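Local coordinates for protein monoacylglycerol lipase (Palaeococcus ferrophilus, PDB 6QE2) that probably hydrolyses monoacylglycerols to glycerol and free fatty acids, as an archaeal alpha/beta-hydrolase of the monoglyceride lipase type, at residues Lys57-Glu65 / Ile169-Asn180. Sequence-based numbering, arbitrary orientation. Where two conformers were deposited one is given.
Sequences KRGHTSVEE and ISGKLGMSVFDN. With LDA (lauryl dimethylamine-N-oxide), chain D.
In this alpha/beta-hydrolase, the loop entering helix 63-77 of the core is pinned to helix 171-186 of what is probably the cap, which also runs beside the bound detergent, LDA. In the turn that opens the loop, G59 O accepts from S170 N (3.0 Å). H60 ND1 meets S170 OG in the plane of the imidazole at 2.8 Å, nearly straight at 171°. The same OG accepts from L173 N as the N-cap of its helix, and one oxygen serves both cap and ring. L173 lies beside T61, its CD2 3.9 Å from T61 CG2, while the extended K172 chain runs past S62. S176 turns its hydroxyl away from its own N (chi1 -180°) and toward the start of helix 63-77: OG accepts from V63 N (2.9 Å) and donates to E64 OE1 on the syn side (2.8 Å). E64, bent at chi2 (84°), brings OE2 to N180 ND2 (3.0 Å), which comes from above the carboxylate plane yet keeps the oxygen in its own amide plane. ND2's other bond goes to S176 O, and OD1 accepts from R95, so the amide's rotation is fixed. Replacing E64 with alanine would take away the acceptor of the S176 hydroxyl proton and of one N-H of N180, and is likely to leave that hydroxyl freer to turn. One carboxylate of helix 63-77 thus accepts from two residues of helix 171-186.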
ATOM      1  N   LYS A  57     -10.658  14.530   8.714  1.00 31.61           N
ATOM      2  CA  LYS A  57      -9.684  14.528   9.798  1.00 36.23           C
ATOM      3  C   LYS A  57      -8.487  13.664   9.426  1.00 30.90           C
ATOM      4  O   LYS A  57      -8.651  12.541   8.944  1.00 29.00           O
ATOM      5  CB  LYS A  57     -10.334  13.997  11.076  1.00 34.67           C
ATOM      6  CG  LYS A  57      -9.404  13.963  12.277  1.00 43.66           C
ATOM      7  CD  LYS A  57     -10.100  13.395  13.508  1.00 47.88           C
ATOM      8  CE  LYS A  57     -11.464  14.024  13.736  1.00 50.57           C
ATOM      9  NZ  LYS A  57     -12.154  13.377  14.888  1.00 64.01           N
ATOM     10  N   ARG A  58      -7.285  14.193   9.654  1.00 30.13           N
ATOM     11  CA  ARG A  58      -6.071  13.516   9.214  1.00 26.70           C
ATOM     12  C   ARG A  58      -5.938  12.149   9.877  1.00 34.81           C
ATOM     13  O   ARG A  58      -6.050  12.019  11.099  1.00 30.37           O
ATOM     14  CB  ARG A  58      -4.840  14.372   9.527  1.00 32.71           C
ATOM     15  CG  ARG A  58      -4.783  15.723   8.813  1.00 32.01           C
ATOM     16  CD  ARG A  58      -4.706  15.568   7.292  1.00 31.28           C
ATOM     17  NE  ARG A  58      -6.033  15.482   6.694  1.00 29.56           N
ATOM     18  CZ  ARG A  58      -6.267  15.419   5.385  1.00 30.60           C
ATOM     19  NH1 ARG A  58      -5.260  15.427   4.524  1.00 26.10           N
ATOM     20  NH2 ARG A  58      -7.513  15.346   4.938  1.00 30.91           N
ATOM     21  N   GLY A  59      -5.715  11.126   9.058  1.00 29.56           N
ATOM     22  CA  GLY A  59      -5.472   9.786   9.547  1.00 27.08           C
ATOM     23  C   GLY A  59      -6.695   9.021   9.993  1.00 29.09           C
ATOM     24  O   GLY A  59      -6.543   7.940  10.575  1.00 26.30           O
ATOM     25  N   HIS A  60      -7.876   9.569   9.759  1.00 26.92           N
ATOM     26  CA  HIS A  60      -9.104   8.919  10.158  1.00 26.74           C
ATOM     27  C   HIS A  60      -9.803   8.278   8.984  1.00 27.27           C
ATOM     28  O   HIS A  60     -10.492   8.945   8.230  1.00 29.55           O
ATOM     29  CB  HIS A  60     -10.047   9.910  10.820  1.00 28.39           C
ATOM     30  CG  HIS A  60     -11.268   9.277  11.394  1.00 28.30           C
ATOM     31  ND1 HIS A  60     -11.230   8.084  12.074  1.00 30.02           N
ATOM     32  CD2 HIS A  60     -12.560   9.666  11.390  1.00 33.10           C
ATOM     33  CE1 HIS A  60     -12.447   7.764  12.469  1.00 37.32           C
ATOM     34  NE2 HIS A  60     -13.273   8.709  12.067  1.00 37.32           N
ATOM     35  N   THR A  61      -9.613   6.973   8.864  1.00 26.59           N
ATOM     36  CA  THR A  61     -10.188   6.152   7.812  1.00 25.56           C
ATOM     37  C   THR A  61     -10.021   4.673   8.170  1.00 28.91           C
ATOM     38  O   THR A  61      -9.775   4.326   9.313  1.00 27.42           O
ATOM     39  CB  THR A  61      -9.543   6.456   6.442  1.00 29.80           C
ATOM     40  OG1 THR A  61     -10.168   5.673   5.422  1.00 29.31           O
ATOM     41  CG2 THR A  61      -8.066   6.183   6.476  1.00 27.66           C
ATOM     42  N   SER A  62     -10.161   3.795   7.191  1.00 25.22           N
ATOM     43  CA  SER A  62     -10.014   2.369   7.451  1.00 24.81           C
ATOM     44  C   SER A  62      -9.666   1.616   6.189  1.00 26.97           C
ATOM     45  O   SER A  62      -9.842   2.119   5.102  1.00 23.57           O
ATOM     46  CB  SER A  62     -11.288   1.785   8.054  1.00 27.28           C
ATOM     47  OG  SER A  62     -12.343   1.765   7.126  1.00 25.28           O
ATOM     48  N   VAL A  63      -9.190   0.390   6.347  1.00 24.76           N
ATOM     49  CA  VAL A  63      -8.858  -0.437   5.203  1.00 25.17           C
ATOM     50  C   VAL A  63     -10.133  -0.775   4.438  1.00 24.49           C
ATOM     51  O   VAL A  63     -10.149  -0.801   3.227  1.00 25.28           O
ATOM     52  CB  VAL A  63      -8.165  -1.738   5.624  1.00 24.43           C
ATOM     53  CG1 VAL A  63      -8.062  -2.675   4.441  1.00 26.62           C
ATOM     54  CG2 VAL A  63      -6.796  -1.443   6.211  1.00 21.89           C
ATOM     55  N   GLU A  64     -11.203  -1.039   5.173  1.00 23.38           N
ATOM     56  CA  GLU A  64     -12.502  -1.320   4.599  1.00 30.10           C
ATOM     57  C   GLU A  64     -13.008  -0.131   3.776  1.00 29.82           C
ATOM     58  O   GLU A  64     -13.589  -0.306   2.731  1.00 26.84           O
ATOM     59  CB  GLU A  64     -13.482  -1.678   5.708  1.00 29.55           C
ATOM     60  CG  GLU A  64     -13.159  -2.991   6.396  1.00 27.96           C
ATOM     61  CD  GLU A  64     -12.127  -2.876   7.499  1.00 29.34           C
ATOM     62  OE1 GLU A  64     -11.658  -1.779   7.792  1.00 27.81           O
ATOM     63  OE2 GLU A  64     -11.784  -3.904   8.086  1.00 32.25           O
ATOM     64  N   GLU A  65     -12.781   1.085   4.256  1.00 22.22           N
ATOM     65  CA  GLU A  65     -13.192   2.259   3.516  1.00 23.95           C
ATOM     66  C   GLU A  65     -12.424   2.338   2.194  1.00 28.05           C
ATOM     67  O   GLU A  65     -13.004   2.580   1.154  1.00 26.56           O
ATOM     68  CB  GLU A  65     -12.983   3.519   4.342  1.00 26.53           C
ATOM     69  CG  GLU A  65     -13.443   4.781   3.652  1.00 36.62           C
ATOM     70  CD  GLU A  65     -13.615   5.943   4.604  1.00 46.98           C
ATOM     71  OE1 GLU A  65     -12.877   6.018   5.598  1.00 33.73           O
ATOM     72  OE2 GLU A  65     -14.491   6.787   4.341  1.00 55.73           O
ATOM     73  N   ILE A 169      -2.930   8.897  13.105  1.00 27.44           N
ATOM     74  CA  ILE A 169      -3.690   7.677  12.870  1.00 26.12           C
ATOM     75  C   ILE A 169      -4.815   7.649  13.894  1.00 32.25           C
ATOM     76  O   ILE A 169      -4.589   7.916  15.079  1.00 28.71           O
ATOM     77  CB  ILE A 169      -2.813   6.408  12.961  1.00 24.40           C
ATOM     78  CG1 ILE A 169      -3.638   5.151  12.660  1.00 26.95           C
ATOM     79  CG2 ILE A 169      -2.127   6.291  14.330  1.00 27.60           C
ATOM     80  CD1 ILE A 169      -2.795   3.879  12.529  1.00 26.36           C
ATOM     81  N   SER A 170      -6.026   7.364  13.439  1.00 27.13           N
ATOM     82  CA  SER A 170      -7.147   7.338  14.359  1.00 28.07           C
ATOM     83  C   SER A 170      -7.264   5.965  15.011  1.00 27.88           C
ATOM     84  O   SER A 170      -6.644   4.986  14.586  1.00 27.28           O
ATOM     85  CB  SER A 170      -8.446   7.702  13.643  1.00 28.48           C
ATOM     86  OG  SER A 170      -8.888   6.641  12.819  1.00 29.99           O
ATOM     87  N   GLY A 171      -8.050   5.905  16.086  1.00 28.35           N
ATOM     88  CA  GLY A 171      -8.300   4.620  16.716  1.00 27.04           C
ATOM     89  C   GLY A 171      -8.932   3.633  15.755  1.00 30.92           C
ATOM     90  O   GLY A 171      -8.572   2.453  15.732  1.00 30.81           O
ATOM     91  N   LYS A 172      -9.862   4.115  14.924  1.00 27.39           N
ATOM     92  CA  LYS A 172     -10.503   3.262  13.928  1.00 26.79           C
ATOM     93  C   LYS A 172      -9.480   2.711  12.943  1.00 26.22           C
ATOM     94  O   LYS A 172      -9.476   1.513  12.634  1.00 29.42           O
ATOM     95  CB  LYS A 172     -11.591   4.048  13.191  1.00 30.03           C
ATOM     96  CG  LYS A 172     -12.334   3.239  12.141  1.00 36.50           C
ATOM     97  CD  LYS A 172     -13.289   4.112  11.335  1.00 36.64           C
ATOM     98  CE  LYS A 172     -14.253   3.256  10.533  1.00 48.35           C
ATOM     99  NZ  LYS A 172     -15.064   4.058   9.575  1.00 55.23           N
ATOM    100  N   LEU A 173      -8.588   3.569  12.450  1.00 27.67           N
ATOM    101  CA  LEU A 173      -7.612   3.107  11.468  1.00 22.91           C
ATOM    102  C   LEU A 173      -6.623   2.134  12.093  1.00 29.98           C
ATOM    103  O   LEU A 173      -6.274   1.119  11.481  1.00 25.71           O
ATOM    104  CB  LEU A 173      -6.881   4.296  10.843  1.00 27.02           C
ATOM    105  CG  LEU A 173      -5.870   3.925   9.755  1.00 27.89           C
ATOM    106  CD1 LEU A 173      -6.484   2.959   8.741  1.00 26.79           C
ATOM    107  CD2 LEU A 173      -5.384   5.181   9.064  1.00 27.94           C
ATOM    108  N   GLY A 174      -6.170   2.414  13.317  1.00 27.65           N
ATOM    109  CA  GLY A 174      -5.255   1.494  13.976  1.00 23.91           C
ATOM    110  C   GLY A 174      -5.862   0.118  14.169  1.00 22.65           C
ATOM    111  O   GLY A 174      -5.224  -0.903  13.897  1.00 25.49           O
ATOM    112  N   MET A 175      -7.112   0.073  14.637  1.00 25.64           N
ATOM    113  CA  MET A 175      -7.808  -1.203  14.771  1.00 26.70           C
ATOM    114  C   MET A 175      -7.925  -1.911  13.429  1.00 30.13           C
ATOM    115  O   MET A 175      -7.709  -3.125  13.337  1.00 28.38           O
ATOM    116  CB  MET A 175      -9.194  -0.976  15.378  1.00 28.21           C
ATOM    117  CG  MET A 175      -9.980  -2.256  15.632  1.00 38.90           C
ATOM    118  SD  MET A 175     -11.559  -1.944  16.460  1.00 44.28           S
ATOM    119  CE  MET A 175     -12.456  -1.073  15.187  1.00 40.99           C
ATOM    120  N   SER A 176      -8.266  -1.157  12.395  1.00 26.49           N
ATOM    121  CA  SER A 176      -8.416  -1.728  11.069  1.00 20.38           C
ATOM    122  C   SER A 176      -7.107  -2.307  10.552  1.00 25.77           C
ATOM    123  O   SER A 176      -7.097  -3.369   9.938  1.00 27.93           O
ATOM    124  CB  SER A 176      -8.945  -0.683  10.092  1.00 24.35           C
ATOM    125  OG  SER A 176      -9.101  -1.234   8.801  1.00 28.88           O
ATOM    126  N   VAL A 177      -6.002  -1.613  10.793  1.00 24.14           N
ATOM    127  CA  VAL A 177      -4.723  -2.104  10.308  1.00 23.99           C
ATOM    128  C   VAL A 177      -4.347  -3.443  10.928  1.00 26.09           C
ATOM    129  O   VAL A 177      -3.969  -4.374  10.224  1.00 24.44           O
ATOM    130  CB  VAL A 177      -3.594  -1.109  10.639  1.00 25.17           C
ATOM    131  CG1 VAL A 177      -2.233  -1.746  10.412  1.00 26.28           C
ATOM    132  CG2 VAL A 177      -3.745   0.167   9.828  1.00 28.79           C
ATOM    133  N   PHE A 178      -4.507  -3.589  12.263  1.00 25.15           N
ATOM    134  CA  PHE A 178      -4.057  -4.832  12.892  1.00 25.55           C
ATOM    135  C   PHE A 178      -5.020  -5.969  12.612  1.00 21.49           C
ATOM    136  O   PHE A 178      -4.598  -7.114  12.435  1.00 24.98           O
ATOM    137  CB  PHE A 178      -3.870  -4.606  14.407  1.00 28.87           C
ATOM    138  CG  PHE A 178      -2.744  -3.663  14.686  1.00 25.29           C
ATOM    139  CD1 PHE A 178      -1.452  -3.969  14.240  1.00 34.58           C
ATOM    140  CD2 PHE A 178      -2.989  -2.468  15.340  1.00 27.97           C
ATOM    141  CE1 PHE A 178      -0.382  -3.075  14.447  1.00 39.33           C
ATOM    142  CE2 PHE A 178      -1.950  -1.571  15.557  1.00 42.90           C
ATOM    143  CZ  PHE A 178      -0.660  -1.848  15.098  1.00 45.90           C
ATOM    144  N   ASP A 179      -6.319  -5.661  12.566  1.00 23.81           N
ATOM    145  CA  ASP A 179      -7.293  -6.678  12.205  0.60 26.39           C
ATOM    146  C   ASP A 179      -7.062  -7.171  10.783  1.00 27.87           C
ATOM    147  O   ASP A 179      -7.117  -8.372  10.526  1.00 27.52           O
ATOM    148  CB  ASP A 179      -8.711  -6.134  12.323  0.60 27.34           C
ATOM    149  CG  ASP A 179      -9.769  -7.172  11.962  0.60 32.71           C
ATOM    150  OD1 ASP A 179      -9.781  -8.271  12.555  0.60 35.15           O
ATOM    151  OD2 ASP A 179     -10.618  -6.883  11.102  0.60 34.83           O
ATOM    152  N   ASN A 180      -6.848  -6.248   9.847  1.00 23.22           N
ATOM    153  CA  ASN A 180      -6.666  -6.710   8.474  1.00 23.46           C
ATOM    154  C   ASN A 180      -5.310  -7.398   8.263  1.00 24.93           C
ATOM    155  O   ASN A 180      -5.198  -8.248   7.367  1.00 25.20           O
ATOM    156  CB  ASN A 180      -6.889  -5.564   7.505  1.00 22.47           C
ATOM    157  CG  ASN A 180      -8.316  -5.338   7.297  1.00 26.23           C
ATOM    158  OD1 ASN A 180      -8.967  -6.073   6.524  1.00 28.66           O
ATOM    159  ND2 ASN A 180      -8.861  -4.329   7.996  1.00 23.80           N
TER
HETATM  160  N1  LDA D 302       2.094   0.836   8.358  1.00 50.61           N
HETATM  161  O1  LDA D 302       1.498   0.621   7.296  1.00 56.81           O
HETATM  162  CM1 LDA D 302       2.563   2.215   8.368  1.00 56.64           C
HETATM  163  CM2 LDA D 302       3.215  -0.088   8.476  1.00 39.38           C
HETATM  164  C1  LDA D 302       1.195   0.639   9.474  1.00 46.96           C
HETATM  165  C2  LDA D 302       1.823   1.301  10.682  1.00 35.48           C
HETATM  166  C3  LDA D 302       0.795   1.427  11.786  1.00 42.11           C
HETATM  167  C4  LDA D 302       1.445   1.943  13.057  1.00 48.25           C
HETATM  168  C5  LDA D 302       0.498   1.807  14.232  1.00 56.10           C
HETATM  169  C6  LDA D 302       0.948   2.678  15.390  1.00 50.53           C
HETATM  170  C7  LDA D 302       0.115   2.368  16.619  1.00 51.21           C
HETATM  171  C8  LDA D 302      -0.790   3.536  16.949  1.00 50.67           C
HETATM  172  C9  LDA D 302      -2.216   3.069  17.165  1.00 49.58           C
HETATM  173  C10 LDA D 302      -2.618   3.227  18.623  1.00 63.25           C
HETATM  174  C11 LDA D 302      -4.124   3.117  18.794  1.00 53.18           C
HETATM  175  C12 LDA D 302      -4.839   3.570  17.546  1.00 49.40           C
HETATM  176  O   HOH W   1     -14.750   1.315   7.764  1.00 48.32           O
HETATM  177  O   HOH W   2     -11.630  -6.641   6.131  1.00 37.22           O
HETATM  178  O   HOH W   3     -11.217  -4.059  10.859  1.00 45.87           O